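Local structure of carbohydrate kinase (2NWH) at residues Ala167-Pro170 with Ala171-Val174; Phe187-Glu190 with Ala191-Arg194; Pro208-Leu211 with Arg212-Gly215. The protein probably phosphorylates a sugar or sugar-like substrate with ATP, as a member of the pfkB (ribokinase-type) family of carbohydrate kinases. All coordinates share one frame; numbering follows the deposited sequence.

All three contacts are local turns in the large alpha/beta domain. Interactions 1 and 2 each join the end of a parallel strand of the central sheet to the helix that follows; their centres lie about 12 and 13 Å from that of the chain, and interaction 2 has the most buried residues. They touch: Ala167 N lies 3.1 Å from Phe187 O, a probable hydrogen bond, and Ala167 CB packs on the Glu192 carboxylate. Interaction 3, about 21 Å out, closes the C-terminal end of helix 207-213 nearer the surface, and meets interaction 2 where Leu211 packs on Met188. The chemistry follows position: a serine cap, a carboxylate turned back onto the strand and a glycine exit, respectively.

Interaction 1: residues Ala167-Pro170 with Ala171-Val174; sequences AISP and AKAV
Ser169 is the N-cap of helix 170-173: its side chain caps the first turn, while its carbonyl begins the helical bonding. Its hydroxyl oxygen OG accepts the backbone N-H of Lys172 at 3.2 Å, the classic N-cap bond, and serine suits the place because its short side chain folds back onto the backbone: with chi1 at 70°, OG sits between the backbone N and the carbonyl carbon. The carbonyl O of Ser169 takes the N-H of Ala173 at 2.8 Å in a fairly straight bond (158°). Lys172 N also makes a weak, bent bond to Ser169 O, so its hydrogen is shared between two acceptors of one residue. Proline is well placed at Pro170, since the first turn of a helix asks no N-H of it; its ring packs on Ala191 and Ala195 of helix 190-197. Just before the cap, Ser169 N bonds back to Ala167 O at 2.8 Å, a classic gamma turn that puts Ile168 at positive phi. The small methyls of Ala167 and Ala173 meet where the turn folds over, CB to CB at 4.0 Å. Beside the loop at Asn143, the Lys172 chain crosses Ile168, its CE resting 3.8 Å from Ile168 CG2.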
loop_
_atom_site.group_PDB
_atom_site.type_symbol
_atom_site.label_atom_id
_atom_site.label_comp_id
_atom_site.label_asym_id
_atom_site.label_seq_id
_atom_site.Cartn_x
_atom_site.Cartn_y
_atom_site.Cartn_z
ATOM N N ALA A 167 -5.233 1.707 3.459
ATOM C CA ALA A 167 -5.651 2.469 4.628
ATOM C C ALA A 167 -4.524 3.227 5.346
ATOM O O ALA A 167 -4.796 4.218 6.022
ATOM C CB ALA A 167 -6.372 1.551 5.616
ATOM N N ILE A 168 -3.294 2.711 5.236
ATOM C CA ILE A 168 -2.054 3.274 5.781
ATOM C C ILE A 168 -1.906 3.184 7.304
ATOM O O ILE A 168 -0.918 2.653 7.781
ATOM C CB ILE A 168 -1.729 4.731 5.265
ATOM C CG1 ILE A 168 -1.647 4.761 3.729
ATOM C CG2 ILE A 168 -0.387 5.218 5.799
ATOM C CD1 ILE A 168 -0.447 3.977 3.160
ATOM N N SER A 169 -2.892 3.697 8.039
ATOM C CA SER A 169 -2.887 3.700 9.510
ATOM C C SER A 169 -4.318 3.896 10.025
ATOM O O SER A 169 -5.183 4.371 9.266
ATOM C CB SER A 169 -1.955 4.804 10.031
ATOM O OG SER A 169 -2.491 6.101 9.791
ATOM N N PRO A 170 -4.589 3.537 11.313
ATOM C CA PRO A 170 -5.944 3.754 11.847
ATOM C C PRO A 170 -6.332 5.237 11.801
ATOM O O PRO A 170 -7.475 5.569 11.463
ATOM C CB PRO A 170 -5.870 3.250 13.291
ATOM C CG PRO A 170 -4.466 2.855 13.548
ATOM C CD PRO A 170 -3.668 2.950 12.305
ATOM N N ALA A 171 -5.373 6.111 12.100
ATOM C CA ALA A 171 -5.582 7.558 12.010
ATOM C C ALA A 171 -6.005 8.010 10.608
ATOM O O ALA A 171 -6.901 8.848 10.469
ATOM C CB ALA A 171 -4.334 8.312 12.472
ATOM N N LYS A 172 -5.367 7.456 9.578
ATOM C CA LYS A 172 -5.584 7.907 8.208
ATOM C C LYS A 172 -6.807 7.264 7.574
ATOM O O LYS A 172 -7.501 7.913 6.793
ATOM C CB LYS A 172 -4.334 7.677 7.356
ATOM C CG LYS A 172 -3.194 8.660 7.675
ATOM C CD LYS A 172 -2.078 8.586 6.644
ATOM C CE LYS A 172 -0.688 8.726 7.271
ATOM N NZ LYS A 172 -0.395 10.101 7.763
ATOM N N ALA A 173 -7.080 6.002 7.923
ATOM C CA ALA A 173 -8.211 5.244 7.370
ATOM C C ALA A 173 -9.540 6.013 7.334
ATOM O O ALA A 173 -10.272 5.939 6.339
ATOM C CB ALA A 173 -8.388 3.923 8.128
ATOM N N VAL A 174 -9.837 6.738 8.420
ATOM C CA VAL A 174 -11.102 7.486 8.555
ATOM C C VAL A 174 -11.343 8.463 7.383
ATOM O O VAL A 174 -12.486 8.752 7.015
ATOM C CB VAL A 174 -11.175 8.246 9.903
ATOM C CG1 VAL A 174 -11.087 7.285 11.076
ATOM C CG2 VAL A 174 -10.079 9.314 9.988
#

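Interaction 2: residues Phe187-Glu190 with Ala191-Arg194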
loop_
_atom_site.group_PDB
_atom_site.type_symbol
_atom_site.label_atom_id
_atom_site.label_comp_id
_atom_site.label_asym_id
_atom_site.label_seq_id
_atom_site.Cartn_x
_atom_site.Cartn_y
_atom_site.Cartn_z
ATOM N N PHE A 187 -7.815 -2.093 1.399
ATOM C CA PHE A 187 -6.872 -2.974 2.113
ATOM C C PHE A 187 -6.534 -2.435 3.487
ATOM O O PHE A 187 -6.083 -1.296 3.629
ATOM C CB PHE A 187 -5.596 -3.205 1.313
ATOM C CG PHE A 187 -5.828 -3.877 -0.012
ATOM C CD1 PHE A 187 -6.046 -5.254 -0.076
ATOM C CD2 PHE A 187 -5.867 -3.139 -1.179
ATOM C CE1 PHE A 187 -6.276 -5.876 -1.288
ATOM C CE2 PHE A 187 -6.076 -3.758 -2.404
ATOM C CZ PHE A 187 -6.309 -5.130 -2.447
ATOM N N MET A 188 -6.731 -3.270 4.500
ATOM C CA MET A 188 -6.487 -2.832 5.851
ATOM C C MET A 188 -6.171 -3.984 6.797
ATOM O O MET A 188 -6.395 -5.163 6.483
ATOM C CB MET A 188 -7.694 -2.040 6.366
ATOM C CG MET A 188 -8.990 -2.849 6.399
ATOM S SD MET A 188 -10.384 -1.761 6.692
ATOM C CE MET A 188 -11.518 -2.275 5.441
ATOM N N ASN A 189 -5.653 -3.623 7.962
ATOM C CA ASN A 189 -5.450 -4.570 9.060
ATOM C C ASN A 189 -6.585 -4.391 10.093
ATOM O O ASN A 189 -7.466 -3.552 9.897
ATOM C CB ASN A 189 -4.075 -4.304 9.671
ATOM C CG ASN A 189 -3.999 -2.939 10.391
ATOM O OD1 ASN A 189 -2.927 -2.497 10.772
ATOM N ND2 ASN A 189 -5.148 -2.291 10.591
ATOM N N GLU A 190 -6.577 -5.160 11.187
ATOM C CA GLU A 190 -7.637 -5.054 12.218
ATOM C C GLU A 190 -7.946 -3.649 12.768
ATOM O O GLU A 190 -9.122 -3.272 12.878
ATOM C CB GLU A 190 -7.356 -6.009 13.399
ATOM C CG GLU A 190 -8.023 -7.360 13.304
ATOM C CD GLU A 190 -9.429 -7.397 13.879
ATOM O OE1 GLU A 190 -9.624 -6.990 15.048
ATOM O OE2 GLU A 190 -10.340 -7.863 13.158
ATOM N N ALA A 191 -6.895 -2.908 13.136
ATOM C CA ALA A 191 -6.992 -1.561 13.734
ATOM C C ALA A 191 -7.632 -0.517 12.822
ATOM O O ALA A 191 -8.401 0.347 13.279
ATOM C CB ALA A 191 -5.608 -1.077 14.150
ATOM N N GLU A 192 -7.284 -0.588 11.535
ATOM C CA GLU A 192 -7.769 0.347 10.541
ATOM C C GLU A 192 -9.251 0.078 10.270
ATOM O O GLU A 192 -10.031 1.008 10.059
ATOM C CB GLU A 192 -6.907 0.260 9.254
ATOM C CG GLU A 192 -5.427 0.613 9.478
ATOM C CD GLU A 192 -4.453 0.018 8.445
ATOM O OE1 GLU A 192 -4.875 -0.723 7.514
ATOM O OE2 GLU A 192 -3.235 0.290 8.579
ATOM N N ALA A 193 -9.643 -1.192 10.324
ATOM C CA ALA A 193 -11.034 -1.570 10.150
ATOM C C ALA A 193 -11.894 -0.991 11.292
ATOM O O ALA A 193 -12.897 -0.313 11.033
ATOM C CB ALA A 193 -11.164 -3.087 10.051
ATOM N N ARG A 194 -11.477 -1.211 12.541
ATOM C CA ARG A 194 -12.172 -0.614 13.693
ATOM C C ARG A 194 -12.282 0.908 13.570
ATOM O O ARG A 194 -13.361 1.473 13.758
ATOM C CB ARG A 194 -11.491 -0.989 15.006
ATOM C CG ARG A 194 -12.124 -2.169 15.700
ATOM C CD ARG A 194 -11.310 -2.608 16.903
ATOM N NE ARG A 194 -9.876 -2.674 16.604
ATOM C CZ ARG A 194 -9.084 -3.696 16.941
ATOM N NH1 ARG A 194 -9.583 -4.759 17.566
ATOM N NH2 ARG A 194 -7.793 -3.664 16.628
#
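The turn from strand 185-189 into helix 190-197 carries an Asn-x-x-Glu sequence, Asn189 to Glu192, which matches the NxxE motif of the ribokinase family. Glu192 reaches back from the helix to the strand end: its CG is anti to the carbonyl carbon (chi1 -61°) and the chain runs extended beyond it, so that OE1 accepts the backbone N-H of Asn189 at 3.0 Å. The donor comes from above the carboxylate plane, not within it. Flat against this carboxylate lies the Asn189 amide, the two planes only 30° apart, with Asn189 CG 3.6 Å from Glu192 CD. Asn189 holds the N-cap position, and its carbonyl O begins the helical bonding by accepting Ala193 N at 3.2 Å. One residue on, Arg194 N donates to Glu190 O in a nearly straight bond (171°). The side chains of these two form a salt bridge, Glu190 OE1 to Arg194 NH1 at 3.4 Å, in which the oxygen sits over a guanidinium face and charge alone attracts; the other oxygen, OE2, is bonded to Trp207 NE1. On the buried side, Met188 SD lies 3.7 Å from Ala193 CB, where a small residue lets the helix come close to the strand. In relatives this motif is linked to magnesium and phosphate binding, and a similar role is probable here; the strand-to-helix turn is typical of the ribokinase fold.

Interaction 3: residues Pro208-Leu211 with Arg212-Gly215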
loop_
_atom_site.group_PDB
_atom_site.type_symbol
_atom_site.label_atom_id
_atom_site.label_comp_id
_atom_site.label_asym_id
_atom_site.label_seq_id
_atom_site.Cartn_x
_atom_site.Cartn_y
_atom_site.Cartn_z
ATOM N N PRO A 208 -16.941 -8.292 6.559
ATOM C CA PRO A 208 -17.778 -8.022 5.364
ATOM C C PRO A 208 -19.164 -7.363 5.621
ATOM O O PRO A 208 -19.419 -6.294 5.077
ATOM C CB PRO A 208 -17.938 -9.418 4.725
ATOM C CG PRO A 208 -16.701 -10.160 5.146
ATOM C CD PRO A 208 -16.400 -9.672 6.541
ATOM N N ASN A 209 -20.054 -7.972 6.422
ATOM C CA ASN A 209 -21.372 -7.337 6.645
ATOM C C ASN A 209 -21.329 -5.992 7.415
ATOM O O ASN A 209 -22.079 -5.056 7.076
ATOM C CB ASN A 209 -22.416 -8.311 7.206
ATOM C CG ASN A 209 -22.393 -8.405 8.729
ATOM O OD1 ASN A 209 -21.560 -9.131 9.309
ATOM N ND2 ASN A 209 -23.341 -7.705 9.387
ATOM N N ILE A 210 -20.444 -5.890 8.424
ATOM C CA ILE A 210 -20.198 -4.603 9.100
ATOM C C ILE A 210 -19.744 -3.567 8.037
ATOM O O ILE A 210 -20.269 -2.451 7.938
ATOM C CB ILE A 210 -19.100 -4.744 10.215
ATOM C CG1 ILE A 210 -19.549 -5.726 11.310
ATOM C CG2 ILE A 210 -18.749 -3.383 10.814
ATOM C CD1 ILE A 210 -18.455 -6.174 12.292
ATOM N N LEU A 211 -18.782 -3.961 7.225
ATOM C CA LEU A 211 -18.222 -3.045 6.257
ATOM C C LEU A 211 -19.164 -2.717 5.075
ATOM O O LEU A 211 -19.143 -1.597 4.565
ATOM C CB LEU A 211 -16.850 -3.551 5.807
ATOM C CG LEU A 211 -15.645 -3.274 6.751
ATOM C CD1 LEU A 211 -14.518 -4.279 6.477
ATOM C CD2 LEU A 211 -15.081 -1.838 6.536
ATOM N N ARG A 212 -19.991 -3.665 4.640
ATOM C CA ARG A 212 -20.903 -3.421 3.508
ATOM C C ARG A 212 -21.965 -2.374 3.835
ATOM O O ARG A 212 -22.321 -1.549 2.987
ATOM C CB ARG A 212 -21.580 -4.712 3.059
ATOM C CG ARG A 212 -20.671 -5.733 2.392
ATOM C CD ARG A 212 -21.413 -7.045 2.444
ATOM N NE ARG A 212 -20.628 -8.249 2.182
ATOM C CZ ARG A 212 -20.540 -8.824 0.986
ATOM N NH1 ARG A 212 -21.152 -8.269 -0.053
ATOM N NH2 ARG A 212 -19.837 -9.934 0.821
ATOM N N LYS A 213 -22.477 -2.415 5.065
ATOM C CA LYS A 213 -23.469 -1.432 5.494
ATOM C C LYS A 213 -22.779 -0.064 5.669
ATOM O O LYS A 213 -23.435 0.974 5.551
ATOM C CB LYS A 213 -24.248 -1.907 6.733
ATOM C CG LYS A 213 -24.009 -1.145 8.049
ATOM C CD LYS A 213 -22.650 -1.490 8.650
ATOM C CE LYS A 213 -22.073 -0.347 9.458
ATOM N NZ LYS A 213 -20.633 -0.587 9.747
ATOM N N ALA A 214 -21.456 -0.066 5.912
ATOM C CA ALA A 214 -20.695 1.199 5.887
ATOM C C ALA A 214 -20.580 1.694 4.448
ATOM O O ALA A 214 -20.134 2.821 4.206
ATOM C CB ALA A 214 -19.322 1.063 6.537
ATOM N N GLY A 215 -20.975 0.851 3.489
ATOM C CA GLY A 215 -21.016 1.267 2.075
ATOM C C GLY A 215 -19.838 0.815 1.228
ATOM O O GLY A 215 -19.749 1.170 0.047
#
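Arg212 CG is anti to its own carbonyl carbon (chi1 -69°), and from there the chain runs extended to NE, which lays it back along the helix over the Pro208 carbonyl. Its CG comes within 3.0 Å of Pro208 O, and NE passes Pro208 CB at 3.9 Å; the aliphatic part of the arginine lies over the turn, and the guanidinium begins at NE beside Pro208 CB and leads away from it. The same carbonyl oxygen accepts Arg212 N at 2.7 Å, a short helical bond, whereas the next one, Lys213 N to Asn209 O at 3.3 Å, is weak. Lys213 lies beside Ile210 and points the same way; a bond from Lys213 NZ to Ile210 O is doubtful, because the model is too tight there. The helix ends in a Schellman motif at Gly215, whose N bonds to Arg212 O at 2.8 Å. Gly215 has a positive phi of 100°, a conformation in which a side chain would collide with the carbonyl oxygen of Ala214, so glycine suits the place. Apolar residues suit the inner side of the helix: Pro208 and Leu211 pack on Phe231 of strand 227-231, Pro208 also on Val229, and Leu211 reaches Met188 of strand 185-189, while Ile210 and Lys213 rest on Thr197 of helix 190-197.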